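Local coordinates for oligopeptide ABC transporter, periplasmic oligopeptide-binding protein, putative (Thermotoga maritima MSB8, PDB 5IPW) that probably binds oligopeptides in the periplasm and passes them to an ABC transporter for import, at residues S502-M505 with G510-N513; Y559-S564 with K572-E577. All coordinates share one frame; numbering follows the deposited sequence.

Contact 1 (S502-M505 with G510-N513); sequences SSPM and GSEN
Glu512 reaches from one arm of a loop to the backbone of the other arm at Met505. The polar part is a single hydrogen bond. Met505 N donates to Glu512 OE2 at 3.0 Å, and the N-H...O angle of 139° makes it clearly bent. The carboxylate receives it on its anti lone pair, the one away from OE1. Glu512 CG lies beside its backbone N, anti to the carbonyl carbon (chi1 -58°), and the extended chain beyond carries OE2 across to 502-505. Ser511 OG also comes near Pro504, but its hydrogen bond goes to Phe508 O.

The rest is van der Waals contact. Glu512 crosses Met505 at about a right angle, with its CD 3.7 Å from Met505 CB. Pro504 CD sits 3.3 Å from Glu512 OE2. Further round the ring, Pro504 CG meets Ser511 CB at 3.6 Å. Were Glu512 cut back to an alanine, Met505 N would probably lose this acceptor, and Pro504 CD and Met505 CB the carboxylate that packs on them.

Neither arm is helix or strand. The contact joins two arms of the long irregular loop between strand 489-494 and helix 523-534 of this family 5 solute-binding protein, through one side-chain-to-backbone bond.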
loop_
_atom_site.group_PDB
_atom_site.type_symbol
_atom_site.label_atom_id
_atom_site.label_comp_id
_atom_site.label_asym_id
_atom_site.label_seq_id
_atom_site.Cartn_x
_atom_site.Cartn_y
_atom_site.Cartn_z
ATOM N N SER A 502 0.236 2.707 7.880
ATOM C CA SER A 502 -0.303 3.787 7.050
ATOM C C SER A 502 -1.835 3.861 7.129
ATOM O O SER A 502 -2.429 4.863 6.726
ATOM C CB SER A 502 0.117 3.586 5.594
ATOM O OG SER A 502 -0.426 2.383 5.069
ATOM N N SER A 503 -2.456 2.781 7.610
ATOM C CA SER A 503 -3.908 2.697 7.824
ATOM C C SER A 503 -4.167 1.839 9.065
ATOM O O SER A 503 -4.720 0.741 8.975
ATOM C CB SER A 503 -4.589 2.074 6.604
ATOM O OG SER A 503 -4.429 2.890 5.453
ATOM N N PRO A 504 -3.752 2.337 10.236
ATOM C CA PRO A 504 -3.674 1.514 11.434
ATOM C C PRO A 504 -4.986 1.224 12.168
ATOM O O PRO A 504 -4.948 0.593 13.224
ATOM C CB PRO A 504 -2.759 2.338 12.343
ATOM C CG PRO A 504 -3.023 3.742 11.948
ATOM C CD PRO A 504 -3.207 3.686 10.464
ATOM N N MET A 505 -6.126 1.658 11.639
ATOM C CA MET A 505 -7.364 1.588 12.407
ATOM C C MET A 505 -7.784 0.156 12.744
ATOM O O MET A 505 -8.358 -0.077 13.800
ATOM C CB MET A 505 -8.499 2.329 11.699
ATOM C CG MET A 505 -9.087 1.615 10.494
ATOM S SD MET A 505 -10.277 2.655 9.623
ATOM C CE MET A 505 -11.565 1.450 9.299
ATOM N N GLY A 510 -8.500 3.593 18.014
ATOM C CA GLY A 510 -8.224 5.020 18.186
ATOM C C GLY A 510 -6.944 5.518 17.534
ATOM O O GLY A 510 -6.402 6.550 17.936
ATOM N N SER A 511 -6.452 4.795 16.530
ATOM C CA SER A 511 -5.295 5.251 15.759
ATOM C C SER A 511 -5.723 6.188 14.627
ATOM O O SER A 511 -4.891 6.879 14.044
ATOM C CB SER A 511 -4.532 4.064 15.190
ATOM O OG SER A 511 -5.382 3.259 14.402
ATOM N N GLU A 512 -7.018 6.200 14.313
ATOM C CA GLU A 512 -7.562 7.069 13.263
ATOM C C GLU A 512 -8.883 7.687 13.722
ATOM O O GLU A 512 -9.490 7.230 14.687
ATOM C CB GLU A 512 -7.768 6.279 11.956
ATOM C CG GLU A 512 -6.505 5.629 11.397
ATOM C CD GLU A 512 -6.673 5.105 9.975
ATOM O OE1 GLU A 512 -7.076 5.892 9.097
ATOM O OE2 GLU A 512 -6.396 3.910 9.724
ATOM N N ASN A 513 -9.328 8.722 13.020
ATOM C CA ASN A 513 -10.574 9.415 13.376
ATOM C C ASN A 513 -11.852 8.627 13.033
ATOM O O ASN A 513 -12.964 9.069 13.348
ATOM C CB ASN A 513 -10.619 10.831 12.770
ATOM C CG ASN A 513 -10.642 10.837 11.243
ATOM O OD1 ASN A 513 -10.594 9.790 10.585
ATOM N ND2 ASN A 513 -10.709 12.034 10.672
#

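Contact 2 (Y559-S564 with K572-E577); sequences YYQIAS and KELMAE
Leu574 packs against Ile562 and Gln561 where two antiparallel helices meet. Its CB lies 3.6 Å from Ile562 CG1 and 4.0 Å from Ile562 CD1. CG is anti to the carbonyl carbon (chi1 -71°), and from there the chain forks toward two partners. The CD1 branch runs along Ile562, 3.8 Å from its CG1, and also comes near Gln561 CB. The CD2 branch meets the end of Gln561 and lies 3.9 Å from its OE1. The Leu574 and Ile562 side chains lie alongside each other and point opposite ways, while that of Gln561 runs nearly perpendicular to Leu574.

Met575 extends the apolar surface. Its SD is 3.6 Å from Ile562 CD1. No hydrogen bond joins the two segments. Three of the four touching side chains are buried, and Gln561 lies at the exposed margin.

The axes of segments 559-564 and 572-577 come within 9.9 Å and run at 167°, nearly antiparallel. The two segments belong to helices 550-564 and 568-584, which follow each other in the chain as an antiparallel helical hairpin. Loop residues flank the interface, with Leu501 on Ile562 and Phe508 on Met575. Tyr560 rests on helix 523-534. Helix 568-584 leads on to strand 589-591, at the edge of a five-stranded mixed sheet.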
loop_
_atom_site.group_PDB
_atom_site.type_symbol
_atom_site.label_atom_id
_atom_site.label_comp_id
_atom_site.label_asym_id
_atom_site.label_seq_id
_atom_site.Cartn_x
_atom_site.Cartn_y
_atom_site.Cartn_z
ATOM N N TYR A 559 0.182 1.467 19.977
ATOM C CA TYR A 559 0.165 2.334 18.803
ATOM C C TYR A 559 0.890 3.646 19.054
ATOM O O TYR A 559 1.684 4.085 18.225
ATOM C CB TYR A 559 -1.251 2.653 18.325
ATOM C CG TYR A 559 -1.209 3.603 17.155
ATOM C CD1 TYR A 559 -0.867 3.149 15.884
ATOM C CD2 TYR A 559 -1.436 4.963 17.329
ATOM C CE1 TYR A 559 -0.786 4.018 14.815
ATOM C CE2 TYR A 559 -1.357 5.838 16.266
ATOM C CZ TYR A 559 -1.030 5.361 15.012
ATOM O OH TYR A 559 -0.954 6.231 13.953
ATOM N N TYR A 560 0.608 4.277 20.188
ATOM C CA TYR A 560 1.187 5.590 20.472
ATOM C C TYR A 560 2.675 5.527 20.805
ATOM O O TYR A 560 3.390 6.526 20.689
ATOM C CB TYR A 560 0.370 6.327 21.535
ATOM C CG TYR A 560 -0.830 6.987 20.906
ATOM C CD1 TYR A 560 -2.033 6.301 20.756
ATOM C CD2 TYR A 560 -0.741 8.274 20.396
ATOM C CE1 TYR A 560 -3.125 6.898 20.147
ATOM C CE2 TYR A 560 -1.825 8.879 19.787
ATOM C CZ TYR A 560 -3.012 8.189 19.665
ATOM O OH TYR A 560 -4.078 8.802 19.057
ATOM N N GLN A 561 3.137 4.342 21.193
ATOM C CA GLN A 561 4.565 4.070 21.263
ATOM C C GLN A 561 5.129 3.992 19.858
ATOM O O GLN A 561 6.111 4.664 19.540
ATOM C CB GLN A 561 4.849 2.763 22.005
ATOM C CG GLN A 561 4.844 2.900 23.516
ATOM C CD GLN A 561 5.299 1.629 24.205
ATOM O OE1 GLN A 561 4.517 0.690 24.378
ATOM N NE2 GLN A 561 6.572 1.589 24.599
ATOM N N ILE A 562 4.494 3.181 19.019
ATOM C CA ILE A 562 4.943 3.002 17.644
ATOM C C ILE A 562 5.008 4.344 16.919
ATOM O O ILE A 562 5.939 4.603 16.160
ATOM C CB ILE A 562 4.030 2.031 16.870
ATOM C CG1 ILE A 562 4.192 0.607 17.417
ATOM C CG2 ILE A 562 4.371 2.051 15.385
ATOM C CD1 ILE A 562 3.206 -0.397 16.857
ATOM N N ALA A 563 4.021 5.198 17.175
ATOM C CA ALA A 563 3.942 6.518 16.550
ATOM C C ALA A 563 5.107 7.434 16.904
ATOM O O ALA A 563 5.452 8.325 16.128
ATOM C CB ALA A 563 2.631 7.192 16.928
ATOM N N SER A 564 5.695 7.224 18.078
ATOM C CA SER A 564 6.745 8.102 18.596
ATOM C C SER A 564 8.173 7.585 18.378
ATOM O O SER A 564 9.123 8.373 18.405
ATOM C CB SER A 564 6.518 8.327 20.088
ATOM O OG SER A 564 6.389 7.086 20.755
ATOM N N LYS A 572 9.060 -3.388 14.996
ATOM C CA LYS A 572 8.801 -4.817 14.757
ATOM C C LYS A 572 8.516 -5.575 16.057
ATOM O O LYS A 572 7.678 -6.479 16.090
ATOM C CB LYS A 572 9.974 -5.465 14.006
ATOM C CG LYS A 572 9.695 -6.888 13.532
ATOM C CD LYS A 572 10.520 -7.284 12.309
ATOM C CE LYS A 572 10.072 -6.544 11.049
ATOM N NZ LYS A 572 10.492 -7.209 9.782
ATOM N N GLU A 573 9.214 -5.193 17.120
ATOM C CA GLU A 573 8.978 -5.760 18.447
ATOM C C GLU A 573 7.636 -5.303 19.027
ATOM O O GLU A 573 6.945 -6.088 19.675
ATOM C CB GLU A 573 10.114 -5.377 19.407
ATOM C CG GLU A 573 11.458 -6.017 19.075
ATOM C CD GLU A 573 12.616 -5.389 19.827
ATOM O OE1 GLU A 573 12.375 -4.589 20.760
ATOM O OE2 GLU A 573 13.775 -5.695 19.481
ATOM N N LEU A 574 7.284 -4.037 18.803
ATOM C CA LEU A 574 6.002 -3.487 19.265
ATOM C C LEU A 574 4.804 -4.057 18.494
ATOM O O LEU A 574 3.754 -4.327 19.081
ATOM C CB LEU A 574 6.009 -1.957 19.189
ATOM C CG LEU A 574 6.904 -1.254 20.223
ATOM C CD1 LEU A 574 7.131 0.203 19.841
ATOM C CD2 LEU A 574 6.336 -1.347 21.633
ATOM N N MET A 575 4.965 -4.245 17.187
ATOM C CA MET A 575 3.930 -4.876 16.371
ATOM C C MET A 575 3.738 -6.337 16.740
ATOM O O MET A 575 2.639 -6.870 16.611
ATOM C CB MET A 575 4.270 -4.771 14.884
ATOM C CG MET A 575 4.099 -3.375 14.305
ATOM S SD MET A 575 2.402 -2.759 14.328
ATOM C CE MET A 575 1.550 -3.938 13.278
ATOM N N ALA A 576 4.813 -6.983 17.185
ATOM C CA ALA A 576 4.741 -8.351 17.695
ATOM C C ALA A 576 3.732 -8.450 18.836
ATOM O O ALA A 576 2.886 -9.340 18.844
ATOM C CB ALA A 576 6.113 -8.817 18.162
ATOM N N GLU A 577 3.815 -7.514 19.777
ATOM C CA GLU A 577 2.915 -7.485 20.937
ATOM C C GLU A 577 1.458 -7.280 20.521
ATOM O O GLU A 577 0.551 -7.934 21.040
ATOM C CB GLU A 577 3.300 -6.360 21.895
ATOM C CG GLU A 577 4.779 -6.282 22.225
ATOM C CD GLU A 577 5.031 -5.630 23.561
ATOM O OE1 GLU A 577 4.516 -6.147 24.571
ATOM O OE2 GLU A 577 5.742 -4.604 23.603
#

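Overall arrangement
Contact 1 closes a loop before the chain reaches the helical hairpin of contact 2. Their centres are about 13 Å apart, on the same side of the chain's centre, and they touch directly. Tyr559 makes most of the junction. Its CE1 is 3.6 Å from Pro504 CB, and its CZ is 3.7 Å from Ser511 CB, so one ring reaches both arms of the loop. Tyr560 OH adds a weak hydrogen bond to Gly510 O. Phe508, between the two arms, meets the Tyr559 ring and also touches Met575 on the second helix. The loop is thus laid against both helices.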